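Local coordinates for arabinan-endo 1,5-alpha-l-arabinase (Bacillus subtilis, PDB 1UV4), which hydrolyses internal alpha-1,5-linked L-arabinofuranosyl bonds of linear and sugar beet arabinan, working with a bound calcium ion in the breakdown of plant cell walls, at residues Gln71-Pro76 with Leu87-Ser92; Ser99-Ala104 with Gly118-Ser123; Tyr129-Pro134 with Leu146-Phe151; Tyr197-Phe202 with Tyr213-Gly218. All coordinates share one frame; numbering follows the deposited sequence.

Contact 1 (Gln71-Pro76 with Leu87-Ser92)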
loop_
_atom_site.group_PDB
_atom_site.type_symbol
_atom_site.label_atom_id
_atom_site.label_comp_id
_atom_site.label_asym_id
_atom_site.label_seq_id
_atom_site.Cartn_x
_atom_site.Cartn_y
_atom_site.Cartn_z
ATOM N N GLN A 71 -10.193 14.627 -5.912
ATOM C CA GLN A 71 -11.399 14.275 -5.143
ATOM C C GLN A 71 -11.319 12.842 -4.627
ATOM O O GLN A 71 -11.884 12.556 -3.590
ATOM C CB GLN A 71 -12.651 14.482 -5.922
ATOM C CG GLN A 71 -12.804 13.620 -7.143
ATOM C CD GLN A 71 -14.096 13.910 -7.881
ATOM O OE1 GLN A 71 -15.004 14.560 -7.331
ATOM N NE2 GLN A 71 -14.162 13.506 -9.128
ATOM N N ASN A 72 -10.602 11.955 -5.325
ATOM C CA ASN A 72 -10.463 10.583 -4.881
ATOM C C ASN A 72 -9.280 10.481 -3.949
ATOM O O ASN A 72 -8.214 11.089 -4.159
ATOM C CB ASN A 72 -10.337 9.591 -6.075
ATOM C CG ASN A 72 -9.030 9.723 -6.904
ATOM O OD1 ASN A 72 -8.509 8.705 -7.410
ATOM N ND2 ASN A 72 -8.569 10.953 -7.128
ATOM N N GLN A 73 -9.433 9.704 -2.877
ATOM C CA GLN A 73 -8.290 9.419 -1.999
ATOM C C GLN A 73 -7.623 8.095 -2.421
ATOM O O GLN A 73 -8.198 7.314 -3.159
ATOM C CB GLN A 73 -8.664 9.387 -0.518
ATOM C CG GLN A 73 -8.856 10.819 0.053
ATOM C CD GLN A 73 -10.001 11.548 -0.592
ATOM O OE1 GLN A 73 -11.169 11.164 -0.508
ATOM N NE2 GLN A 73 -9.683 12.636 -1.273
ATOM N N TRP A 74 -6.360 7.909 -2.028
ATOM C CA TRP A 74 -5.545 6.865 -2.649
ATOM C C TRP A 74 -4.954 5.867 -1.674
ATOM O O TRP A 74 -4.587 6.190 -0.547
ATOM C CB TRP A 74 -4.321 7.420 -3.436
ATOM C CG TRP A 74 -4.539 8.550 -4.374
ATOM C CD1 TRP A 74 -5.723 9.069 -4.830
ATOM C CD2 TRP A 74 -3.518 9.360 -4.917
ATOM N NE1 TRP A 74 -5.486 10.147 -5.658
ATOM C CE2 TRP A 74 -4.139 10.346 -5.718
ATOM C CE3 TRP A 74 -2.124 9.360 -4.817
ATOM C CZ2 TRP A 74 -3.413 11.300 -6.424
ATOM C CZ3 TRP A 74 -1.419 10.331 -5.548
ATOM C CH2 TRP A 74 -2.065 11.262 -6.311
ATOM N N ALA A 75 -4.823 4.638 -2.146
ATOM C CA ALA A 75 -3.923 3.654 -1.548
ATOM C C ALA A 75 -4.172 3.413 -0.058
ATOM O O ALA A 75 -3.334 3.614 0.787
ATOM C CB ALA A 75 -2.483 4.038 -1.856
ATOM N N PRO A 76 -5.396 2.977 0.240
ATOM C CA PRO A 76 -5.756 2.668 1.622
ATOM C C PRO A 76 -4.968 1.486 2.163
ATOM O O PRO A 76 -4.500 0.621 1.434
ATOM C CB PRO A 76 -7.239 2.395 1.515
ATOM C CG PRO A 76 -7.380 1.809 0.217
ATOM C CD PRO A 76 -6.469 2.650 -0.708
ATOM N N LEU A 87 -7.387 2.604 9.447
ATOM C CA LEU A 87 -7.424 2.847 8.036
ATOM C C LEU A 87 -6.532 4.043 7.716
ATOM O O LEU A 87 -6.896 5.172 8.069
ATOM C CB LEU A 87 -8.893 3.131 7.580
ATOM C CG LEU A 87 -9.099 3.507 6.106
ATOM C CD1 LEU A 87 -8.598 2.393 5.205
ATOM C CD2 LEU A 87 -10.556 3.810 5.788
ATOM N N TYR A 88 -5.341 3.785 7.166
ATOM C CA TYR A 88 -4.460 4.852 6.701
ATOM C C TYR A 88 -4.809 5.080 5.217
ATOM O O TYR A 88 -5.142 4.136 4.487
ATOM C CB TYR A 88 -2.989 4.492 6.866
ATOM C CG TYR A 88 -2.550 4.421 8.317
ATOM C CD1 TYR A 88 -2.709 3.269 9.063
ATOM C CD2 TYR A 88 -1.981 5.501 8.947
ATOM C CE1 TYR A 88 -2.328 3.202 10.387
ATOM C CE2 TYR A 88 -1.571 5.422 10.268
ATOM C CZ TYR A 88 -1.782 4.295 10.998
ATOM O OH TYR A 88 -1.387 4.242 12.284
ATOM N N TYR A 89 -4.697 6.300 4.725
ATOM C CA TYR A 89 -5.057 6.591 3.333
ATOM C C TYR A 89 -4.288 7.844 2.895
ATOM O O TYR A 89 -3.766 8.578 3.731
ATOM C CB TYR A 89 -6.582 6.759 3.194
ATOM C CG TYR A 89 -7.064 7.908 4.012
ATOM C CD1 TYR A 89 -7.396 7.748 5.350
ATOM C CD2 TYR A 89 -7.114 9.185 3.486
ATOM C CE1 TYR A 89 -7.769 8.815 6.120
ATOM C CE2 TYR A 89 -7.474 10.232 4.216
ATOM C CZ TYR A 89 -7.810 10.076 5.557
ATOM O OH TYR A 89 -8.195 11.175 6.321
ATOM N N SER A 90 -4.330 8.139 1.595
ATOM C CA SER A 90 -3.528 9.216 1.018
ATOM C C SER A 90 -4.431 10.299 0.437
ATOM O O SER A 90 -5.437 10.006 -0.237
ATOM C CB SER A 90 -2.625 8.724 -0.138
ATOM O OG SER A 90 -2.058 7.472 0.140
ATOM N N VAL A 91 -4.082 11.565 0.702
ATOM C CA VAL A 91 -4.730 12.712 0.104
ATOM C C VAL A 91 -3.673 13.413 -0.768
ATOM O O VAL A 91 -2.651 13.790 -0.258
ATOM C CB VAL A 91 -5.179 13.688 1.220
ATOM C CG1 VAL A 91 -5.803 14.913 0.624
ATOM C CG2 VAL A 91 -6.090 12.990 2.212
ATOM N N SER A 92 -3.918 13.565 -2.059
ATOM C CA SER A 92 -2.862 14.110 -2.918
ATOM C C SER A 92 -3.466 14.575 -4.215
ATOM O O SER A 92 -4.683 14.654 -4.373
ATOM C CB SER A 92 -1.837 12.985 -3.123
ATOM O OG SER A 92 -0.690 13.420 -3.829
HETATM O O HOH W 1 -6.923 13.044 -2.585
#

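Contact 2 (Ser99-Ala104 with Gly118-Ser123)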
loop_
_atom_site.group_PDB
_atom_site.type_symbol
_atom_site.label_atom_id
_atom_site.label_comp_id
_atom_site.label_asym_id
_atom_site.label_seq_id
_atom_site.Cartn_x
_atom_site.Cartn_y
_atom_site.Cartn_z
ATOM N N SER A 99 1.247 16.301 -0.328
ATOM C CA SER A 99 0.396 15.166 -0.003
ATOM C C SER A 99 0.288 14.959 1.486
ATOM O O SER A 99 1.071 15.479 2.257
ATOM C CB SER A 99 0.953 13.871 -0.618
ATOM O OG SER A 99 1.206 13.964 -1.993
ATOM N N ALA A 100 -0.713 14.187 1.907
ATOM C CA ALA A 100 -0.831 13.850 3.325
ATOM C C ALA A 100 -1.381 12.463 3.490
ATOM O O ALA A 100 -2.161 11.990 2.675
ATOM C CB ALA A 100 -1.734 14.823 4.045
ATOM N N ILE A 101 -0.955 11.809 4.553
ATOM C CA ILE A 101 -1.558 10.546 4.968
ATOM C C ILE A 101 -2.428 10.855 6.164
ATOM O O ILE A 101 -1.988 11.490 7.120
ATOM C CB ILE A 101 -0.477 9.450 5.310
ATOM C CG1 ILE A 101 0.241 9.002 4.052
ATOM C CG2 ILE A 101 -1.080 8.266 6.069
ATOM C CD1 ILE A 101 1.584 8.360 4.288
ATOM N N GLY A 102 -3.685 10.399 6.084
ATOM C CA GLY A 102 -4.637 10.523 7.177
ATOM C C GLY A 102 -4.933 9.152 7.772
ATOM O O GLY A 102 -4.529 8.107 7.250
ATOM N N LEU A 103 -5.613 9.179 8.885
ATOM C CA LEU A 103 -5.989 7.961 9.637
ATOM C C LEU A 103 -7.431 8.060 10.065
ATOM O O LEU A 103 -7.866 9.102 10.604
ATOM C CB LEU A 103 -5.128 7.810 10.908
ATOM C CG LEU A 103 -5.425 6.628 11.829
ATOM C CD1 LEU A 103 -5.175 5.341 11.142
ATOM C CD2 LEU A 103 -4.559 6.750 13.137
ATOM N N ALA A 104 -8.159 6.966 9.887
ATOM C CA ALA A 104 -9.484 6.843 10.456
ATOM C C ALA A 104 -9.599 5.529 11.189
ATOM O O ALA A 104 -8.872 4.606 10.911
ATOM C CB ALA A 104 -10.531 6.900 9.367
ATOM N N GLY A 118 -7.350 12.246 12.068
ATOM C CA GLY A 118 -6.518 13.347 11.630
ATOM C C GLY A 118 -5.236 12.961 10.930
ATOM O O GLY A 118 -5.023 11.861 10.403
ATOM N N LEU A 119 -4.354 13.934 10.864
ATOM C CA LEU A 119 -3.126 13.845 10.109
ATOM C C LEU A 119 -2.141 12.866 10.709
ATOM O O LEU A 119 -1.948 12.888 11.917
ATOM C CB LEU A 119 -2.473 15.228 10.024
ATOM C CG LEU A 119 -1.068 15.313 9.369
ATOM C CD1 LEU A 119 -1.181 15.101 7.929
ATOM C CD2 LEU A 119 -0.381 16.639 9.677
ATOM N N VAL A 120 -1.535 12.040 9.845
ATOM C CA VAL A 120 -0.451 11.121 10.235
ATOM C C VAL A 120 0.921 11.762 9.912
ATOM O O VAL A 120 1.729 12.019 10.815
ATOM C CB VAL A 120 -0.656 9.782 9.560
ATOM C CG1 VAL A 120 0.484 8.849 9.924
ATOM C CG2 VAL A 120 -1.991 9.188 9.991
ATOM N N ILE A 121 1.121 12.084 8.637
ATOM C CA ILE A 121 2.336 12.747 8.169
ATOM C C ILE A 121 2.014 13.374 6.838
ATOM O O ILE A 121 1.186 12.847 6.062
ATOM C CB ILE A 121 3.501 11.720 8.087
ATOM C CG1 ILE A 121 4.858 12.400 7.858
ATOM C CG2 ILE A 121 3.195 10.637 7.062
ATOM C CD1 ILE A 121 6.008 11.531 8.116
ATOM N N ARG A 122 2.678 14.476 6.532
ATOM C CA ARG A 122 2.494 15.136 5.239
ATOM C C ARG A 122 3.869 15.388 4.568
ATOM O O ARG A 122 4.957 15.234 5.183
ATOM C CB ARG A 122 1.609 16.375 5.361
ATOM C CG ARG A 122 2.061 17.407 6.347
ATOM C CD ARG A 122 3.278 18.142 5.988
ATOM N NE ARG A 122 3.358 19.326 6.864
ATOM C CZ ARG A 122 2.853 20.525 6.605
ATOM N NH1 ARG A 122 2.262 20.796 5.448
ATOM N NH2 ARG A 122 2.993 21.478 7.516
ATOM N N SER A 123 3.784 15.777 3.305
ATOM C CA SER A 123 4.934 16.195 2.537
ATOM C C SER A 123 4.612 17.477 1.735
ATOM O O SER A 123 3.446 17.740 1.433
ATOM C CB SER A 123 5.382 15.101 1.552
ATOM O OG SER A 123 4.323 14.709 0.687
#

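Contact 3 (Tyr129-Pro134 with Leu146-Phe151)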
loop_
_atom_site.group_PDB
_atom_site.type_symbol
_atom_site.label_atom_id
_atom_site.label_comp_id
_atom_site.label_asym_id
_atom_site.label_seq_id
_atom_site.Cartn_x
_atom_site.Cartn_y
_atom_site.Cartn_z
ATOM N N TYR A 129 10.506 13.447 -0.484
ATOM C CA TYR A 129 9.640 12.243 -0.458
ATOM C C TYR A 129 8.190 12.678 -0.629
ATOM O O TYR A 129 7.877 13.858 -0.590
ATOM C CB TYR A 129 9.789 11.463 0.854
ATOM C CG TYR A 129 9.535 12.248 2.119
ATOM C CD1 TYR A 129 8.250 12.492 2.612
ATOM C CD2 TYR A 129 10.614 12.745 2.835
ATOM C CE1 TYR A 129 8.069 13.205 3.823
ATOM C CE2 TYR A 129 10.464 13.437 3.967
ATOM C CZ TYR A 129 9.203 13.690 4.464
ATOM O OH TYR A 129 9.107 14.363 5.675
ATOM N N ASN A 130 7.338 11.695 -0.825
ATOM C CA ASN A 130 5.904 11.909 -1.050
ATOM C C ASN A 130 5.132 11.094 -0.025
ATOM O O ASN A 130 5.259 9.872 0.050
ATOM C CB ASN A 130 5.522 11.482 -2.464
ATOM C CG ASN A 130 4.116 11.878 -2.840
ATOM O OD1 ASN A 130 3.473 12.683 -2.171
ATOM N ND2 ASN A 130 3.657 11.399 -4.021
ATOM N N ALA A 131 4.317 11.787 0.764
ATOM C CA ALA A 131 3.520 11.149 1.817
ATOM C C ALA A 131 2.223 10.554 1.277
ATOM O O ALA A 131 1.123 11.055 1.517
ATOM C CB ALA A 131 3.182 12.147 2.947
ATOM N N ILE A 132 2.419 9.463 0.545
ATOM C CA ILE A 132 1.353 8.608 0.084
ATOM C C ILE A 132 1.730 7.137 0.263
ATOM O O ILE A 132 2.856 6.774 0.583
ATOM C CB ILE A 132 0.963 8.911 -1.394
ATOM C CG1 ILE A 132 2.021 8.428 -2.370
ATOM C CG2 ILE A 132 0.669 10.385 -1.595
ATOM C CD1 ILE A 132 1.623 8.479 -3.803
ATOM N N ASP A 133 0.751 6.290 0.022
ATOM C CA ASP A 133 0.925 4.843 -0.003
ATOM C C ASP A 133 1.310 4.244 1.359
ATOM O O ASP A 133 2.307 3.525 1.483
ATOM C CB ASP A 133 1.906 4.349 -1.059
ATOM C CG ASP A 133 1.505 4.692 -2.450
ATOM O OD1 ASP A 133 0.379 5.178 -2.745
ATOM O OD2 ASP A 133 2.338 4.488 -3.376
ATOM N N PRO A 134 0.511 4.534 2.403
ATOM C CA PRO A 134 0.838 4.021 3.750
ATOM C C PRO A 134 0.753 2.531 3.906
ATOM O O PRO A 134 -0.057 1.881 3.256
ATOM C CB PRO A 134 -0.235 4.656 4.627
ATOM C CG PRO A 134 -1.397 4.953 3.675
ATOM C CD PRO A 134 -0.756 5.296 2.394
ATOM N N LEU A 146 5.013 2.536 10.574
ATOM C CA LEU A 146 4.380 2.945 9.290
ATOM C C LEU A 146 5.439 3.130 8.208
ATOM O O LEU A 146 6.394 3.886 8.397
ATOM C CB LEU A 146 3.622 4.265 9.453
ATOM C CG LEU A 146 2.780 4.720 8.231
ATOM C CD1 LEU A 146 1.510 3.939 8.140
ATOM C CD2 LEU A 146 2.547 6.267 8.321
ATOM N N ALA A 147 5.261 2.430 7.092
ATOM C CA ALA A 147 6.071 2.690 5.886
ATOM C C ALA A 147 5.211 3.451 4.879
ATOM O O ALA A 147 3.985 3.394 4.884
ATOM C CB ALA A 147 6.574 1.424 5.315
ATOM N N PHE A 148 5.867 4.224 4.035
ATOM C CA PHE A 148 5.175 4.957 2.978
ATOM C C PHE A 148 6.161 5.439 1.942
ATOM O O PHE A 148 7.347 5.341 2.076
ATOM C CB PHE A 148 4.363 6.133 3.544
ATOM C CG PHE A 148 5.214 7.249 4.110
ATOM C CD1 PHE A 148 5.590 7.228 5.441
ATOM C CD2 PHE A 148 5.675 8.272 3.304
ATOM C CE1 PHE A 148 6.357 8.214 5.953
ATOM C CE2 PHE A 148 6.472 9.281 3.824
ATOM C CZ PHE A 148 6.807 9.249 5.159
ATOM N N GLY A 149 5.621 5.936 0.853
ATOM C CA GLY A 149 6.383 6.647 -0.170
ATOM C C GLY A 149 6.052 6.309 -1.605
ATOM O O GLY A 149 5.464 5.287 -1.930
ATOM N N SER A 150 6.500 7.195 -2.487
ATOM C CA SER A 150 6.345 7.111 -3.924
ATOM C C SER A 150 7.227 8.166 -4.564
ATOM O O SER A 150 7.030 9.366 -4.333
ATOM C CB SER A 150 4.907 7.379 -4.297
ATOM O OG SER A 150 4.709 7.321 -5.700
ATOM N N PHE A 151 8.170 7.722 -5.373
ATOM C CA PHE A 151 9.051 8.606 -6.155
ATOM C C PHE A 151 9.913 9.475 -5.246
ATOM O O PHE A 151 10.037 9.204 -4.045
ATOM C CB PHE A 151 8.261 9.378 -7.244
ATOM C CG PHE A 151 8.020 8.577 -8.476
ATOM C CD1 PHE A 151 7.001 7.648 -8.537
ATOM C CD2 PHE A 151 8.892 8.669 -9.554
ATOM C CE1 PHE A 151 6.797 6.910 -9.694
ATOM C CE2 PHE A 151 8.685 7.924 -10.727
ATOM C CZ PHE A 151 7.643 7.042 -10.781
HETATM O O HOH W 2 8.629 9.181 -1.563
#

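Contact 4 (Tyr197-Phe202 with Tyr213-Gly218)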
loop_
_atom_site.group_PDB
_atom_site.type_symbol
_atom_site.label_atom_id
_atom_site.label_comp_id
_atom_site.label_asym_id
_atom_site.label_seq_id
_atom_site.Cartn_x
_atom_site.Cartn_y
_atom_site.Cartn_z
ATOM N N TYR A 197 10.649 -8.362 5.900
ATOM C CA TYR A 197 10.546 -8.367 4.446
ATOM C C TYR A 197 9.852 -7.133 3.951
ATOM O O TYR A 197 8.776 -6.793 4.461
ATOM C CB TYR A 197 9.786 -9.596 3.928
ATOM C CG TYR A 197 10.506 -10.895 4.199
ATOM C CD1 TYR A 197 11.450 -11.418 3.299
ATOM C CD2 TYR A 197 10.278 -11.594 5.387
ATOM C CE1 TYR A 197 12.132 -12.594 3.577
ATOM C CE2 TYR A 197 10.986 -12.793 5.682
ATOM C CZ TYR A 197 11.895 -13.291 4.772
ATOM O OH TYR A 197 12.576 -14.462 5.035
ATOM N N LEU A 198 10.456 -6.471 2.982
ATOM C CA LEU A 198 9.887 -5.300 2.312
ATOM C C LEU A 198 9.611 -5.653 0.850
ATOM O O LEU A 198 10.501 -6.114 0.148
ATOM C CB LEU A 198 10.836 -4.144 2.361
ATOM C CG LEU A 198 10.392 -2.888 1.615
ATOM C CD1 LEU A 198 9.146 -2.249 2.211
ATOM C CD2 LEU A 198 11.537 -1.873 1.622
ATOM N N MET A 199 8.382 -5.488 0.399
ATOM C CA MET A 199 8.057 -5.502 -1.009
ATOM C C MET A 199 7.689 -4.089 -1.448
ATOM O O MET A 199 7.072 -3.347 -0.699
ATOM C CB MET A 199 6.872 -6.399 -1.305
ATOM C CG MET A 199 7.023 -7.778 -0.883
ATOM S SD MET A 199 5.591 -8.773 -1.478
ATOM C CE MET A 199 6.035 -10.383 -0.931
ATOM N N VAL A 200 8.114 -3.711 -2.651
ATOM C CA VAL A 200 7.745 -2.438 -3.238
ATOM C C VAL A 200 7.282 -2.692 -4.678
ATOM O O VAL A 200 7.546 -3.739 -5.259
ATOM C CB VAL A 200 8.908 -1.420 -3.228
ATOM C CG1 VAL A 200 9.385 -1.189 -1.848
ATOM C CG2 VAL A 200 10.054 -1.887 -4.104
ATOM N N SER A 201 6.497 -1.767 -5.216
ATOM C CA SER A 201 6.236 -1.722 -6.644
ATOM C C SER A 201 7.313 -0.877 -7.327
ATOM O O SER A 201 7.541 0.251 -6.916
ATOM C CB SER A 201 4.855 -1.121 -6.881
ATOM O OG SER A 201 3.854 -1.938 -6.312
ATOM N N PHE A 202 8.003 -1.430 -8.313
ATOM C CA PHE A 202 8.842 -0.655 -9.219
ATOM C C PHE A 202 7.888 -0.141 -10.298
ATOM O O PHE A 202 7.076 -0.913 -10.812
ATOM C CB PHE A 202 9.924 -1.535 -9.880
ATOM C CG PHE A 202 11.147 -1.804 -9.041
ATOM C CD1 PHE A 202 11.280 -1.324 -7.745
ATOM C CD2 PHE A 202 12.156 -2.584 -9.571
ATOM C CE1 PHE A 202 12.397 -1.624 -6.970
ATOM C CE2 PHE A 202 13.301 -2.845 -8.834
ATOM C CZ PHE A 202 13.426 -2.350 -7.532
ATOM N N TYR A 213 4.855 -1.627 -12.583
ATOM C CA TYR A 213 5.510 -2.448 -13.592
ATOM C C TYR A 213 5.956 -3.811 -13.032
ATOM O O TYR A 213 5.758 -4.826 -13.687
ATOM C CB TYR A 213 6.751 -1.689 -14.116
ATOM C CG TYR A 213 7.428 -2.247 -15.321
ATOM C CD1 TYR A 213 6.692 -2.602 -16.464
ATOM C CD2 TYR A 213 8.816 -2.303 -15.394
ATOM C CE1 TYR A 213 7.322 -3.082 -17.596
ATOM C CE2 TYR A 213 9.453 -2.762 -16.531
ATOM C CZ TYR A 213 8.705 -3.146 -17.629
ATOM O OH TYR A 213 9.308 -3.617 -18.785
ATOM N N LYS A 214 6.598 -3.837 -11.865
ATOM C CA LYS A 214 7.027 -5.090 -11.259
ATOM C C LYS A 214 6.924 -5.007 -9.744
ATOM O O LYS A 214 6.884 -3.930 -9.185
ATOM C CB LYS A 214 8.490 -5.376 -11.584
ATOM C CG LYS A 214 8.867 -5.378 -13.009
ATOM C CD LYS A 214 10.362 -5.710 -13.128
ATOM C CE LYS A 214 10.899 -5.180 -14.436
ATOM N NZ LYS A 214 12.227 -5.737 -14.835
ATOM N N ILE A 215 6.831 -6.159 -9.080
ATOM C CA ILE A 215 6.879 -6.282 -7.629
ATOM C C ILE A 215 8.259 -6.798 -7.249
ATOM O O ILE A 215 8.656 -7.821 -7.760
ATOM C CB ILE A 215 5.800 -7.210 -7.102
ATOM C CG1 ILE A 215 4.427 -6.643 -7.418
ATOM C CG2 ILE A 215 5.928 -7.463 -5.640
ATOM C CD1 ILE A 215 3.306 -7.569 -7.189
ATOM N N ALA A 216 8.948 -6.097 -6.351
ATOM C CA ALA A 216 10.343 -6.383 -5.958
ATOM C C ALA A 216 10.449 -6.533 -4.443
ATOM O O ALA A 216 9.724 -5.871 -3.747
ATOM C CB ALA A 216 11.272 -5.301 -6.440
ATOM N N TYR A 217 11.404 -7.353 -3.969
ATOM C CA TYR A 217 11.517 -7.599 -2.524
ATOM C C TYR A 217 12.929 -7.716 -1.992
ATOM O O TYR A 217 13.894 -7.949 -2.721
ATOM C CB TYR A 217 10.684 -8.802 -2.113
ATOM C CG TYR A 217 11.117 -10.100 -2.713
ATOM C CD1 TYR A 217 12.182 -10.831 -2.186
ATOM C CD2 TYR A 217 10.470 -10.625 -3.835
ATOM C CE1 TYR A 217 12.573 -12.034 -2.736
ATOM C CE2 TYR A 217 10.855 -11.790 -4.394
ATOM C CZ TYR A 217 11.890 -12.530 -3.858
ATOM O OH TYR A 217 12.264 -13.729 -4.433
ATOM N N GLY A 218 13.041 -7.533 -0.685
ATOM C CA GLY A 218 14.308 -7.709 0.012
ATOM C C GLY A 218 14.020 -8.023 1.468
ATOM O O GLY A 218 12.862 -7.968 1.923
#

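Contact 1 (Gln71-Pro76 with Leu87-Ser92)
Trp74 and Ser90 form the antiparallel hydrogen-bonded pair at the mouth of a beta hairpin, strands 74-81 and 84-91, the first two strands of one blade in this family 43 beta-propeller. The carbonyl of Trp74 receives two protons from the same serine. Ser90 N reaches Trp74 O at 2.9 Å within the carbonyl plane, on a bent bond (134°). Ser90 OG donates to Trp74 O, also at 2.9 Å, but from well above that plane, because the hydroxyl lies beside its own backbone N (chi1 -40°). In return Trp74 N gives Ser90 O a straighter bond of 2.9 Å.

Farther along, the indole of Trp74 reaches over to Ser92, whose CB stands over the six-membered ring, 3.8 Å from its centroid, in a CH-pi contact. Phe94 lies nearly parallel to the same indole. Next to the pair, Gln73 CG runs beside Val91 CG2, and the bent Gln73 chain brings NE2 to a water at 3.1 Å. That water also accepts from Ser92 N and donates to Asn72 O, bridging the two segments just beyond the paired strands. At the other end Pro76 CB packs on Leu87 CD1 at 3.9 Å, while Pro76 CA directs a C-H towards Tyr88 O.

With its proton spent on Trp74, the Ser90 hydroxyl has its oxygen left to accept from the backbone of Asp133, a residue inferred to tune the catalytic acid. The Trp74 carbonyl thus orients a hydroxyl whose oxygen receives the Asp133 N-H, consistent with a second-shell part in placing the active-site loop.

Contact 2 (Ser99-Ala104 with Gly118-Ser123)
Ile101 exchanges backbone bonds with two successive residues of the neighbouring strand. Its N-H meets Ile121 O at 2.8 Å, straight (179°) and nearly along the C=O axis, while Ile101 O accepts from Val120 N, again at 2.8 Å. At the open end of the hairpin, Ser123 N donates to Ser99 O at 2.9 Å, and the reciprocal bond from Ser99 N to Ser123 O is longer, 3.2 Å, with the donor above the carbonyl plane. On the other side of Val120 the pairing loosens, Leu103 N giving Gly118 O a longer, bent bond.

Val120 and Ile121 together opposite Ile101 constitute a classic beta bulge, here in the outermost strand of a four-stranded propeller blade. The register slips by one residue, and the chain turns a corner at Val120.

Apolar contacts lie on both faces. Val120, the extra residue of the bulge, leans towards strand 99-104, its CB 3.8 Å from Ile101 CG2 and its CG2 only 3.5 Å from Leu103 CB. Ile101 and Ile121 run side by side, joined at Ile101 CD1 and Ile121 CG2. On the opposite face Ala100 CB touches both Arg122 CB and, at 3.9 Å, Leu119 CD1. Leu119 starts out away from the partner strand, but with CG anti to the backbone N (chi1 174°) and a bend at chi2 its CD1 returns to Ala100.

Contact 3 (Tyr129-Pro134 with Leu146-Phe151)
Phe148 presents the edge of its ring to the face of Tyr129 in an offset edge-to-face pair, the centroids 5.9 Å apart and the planes at 68°. Phe148 CE2 makes the approach, 3.9 Å from Tyr129 CD1. Along the same rim, near the ring plane, Asn130 O lies 3.6 Å from Phe148 CD2. Phe148 CG lies between the backbone N and the carbonyl carbon (chi1 68°), which turns the ring across the inverse gamma turn centred on Ala131.

One N-H...O bond joins the backbones, from Gly149 N to Ile132 O at 2.9 Å; the rest are C-H...O contacts, such as the nearly straight one (172°) from Gly149 CA to Asn130 O, 3.4 Å away. A water bridges Asn130 and Ser150, accepting from Asn130 N at 2.9 Å and Ser150 N at 3.1 Å and donating to Phe151 O. Packing is tight where Ile132 CD1 presses on Ser150 CB, at 3.5 Å. Residues 130-133 and 150-151 are assigned to substrate binding by similarity, so the water and the Ile132-Ser150 contact lie between two parts of the probable arabinan site.

Around this loop, Pro134 and Leu146 rest on Tyr88 of strand 84-91, Phe148 on Ile121 of strand 115-123 and Lys156 of strand 155-160, while Asp133 and Ser150 reach Glu185 on strand 184-192; the contact thus belongs to its own blade and touches the blades before and after it.

Contact 4 (Tyr197-Phe202 with Tyr213-Gly218)
Strands 197-202 and 213-218 run antiparallel at 155°, with Leu198, Val200 and Phe202 exchanging paired backbone bonds with Gly218, Ala216 and Lys214. Regularity breaks at the last of these pairs: Phe202 O accepts from Lys214 N at 3.1 Å and also from Tyr213 N at 2.9 Å, the classic beta bulge in which both residues face Phe202.

Among the side chains, Phe202 does the most. Its ring stands off the sheet beside its own strand and turns one face to Ala216, diagonally across from it, whose CB stands 3.8 Å above the ring centre, only 12° off the normal. CG is anti to the carbonyl carbon (chi1 -81°), which takes the ring away from Lys214, its bridge partner, towards Ala216. Arg177 makes a cation-pi contact with this ring. Val200 CG2 adds a looser contact with Ala216 CB, at 4.3 Å, on the same face.

The other face carries Met199, Ser201, Ile215 and Tyr217. The Met199 and Tyr217 side chains cross at a slant, with Met199 CG 4.0 Å from Tyr217 CB, and the extended thioether brings SD to 4.4 Å from Ile215 CG2. Ser201 OG is bonded to Gln256 and to the backbone of Gly255.

This is the central hairpin of a four-stranded propeller blade. Strand 184-192, on the far side of strand 195-203, carries Glu185, the inferred proton donor, and Ser201 joins it there through a backbone bond.

How the contacts relate
Contacts 1 and 2 are consecutive hairpins of one blade, their centres 9 Å apart, while contact 3 is the loop and strand that meet them from the next. Two hydroxyls and an amide oxygen run in series through the three: Ser92 OG lies 2.7 Å from Ser99 OG, which in turn is 2.6 Å from Asn130 OD1. Besides the Ser90 bond of contact 1, Ser123 OG to Ala131 N (2.9 Å) probably fastens the same loop. Ala75 and Asp133, each before a proline, come within about 5 Å of the calcium by their side chains. Contact 4 touches none of these, yet the side chains of Asp133 and Ser201 both approach that of Glu185, at about 3 and 4 Å.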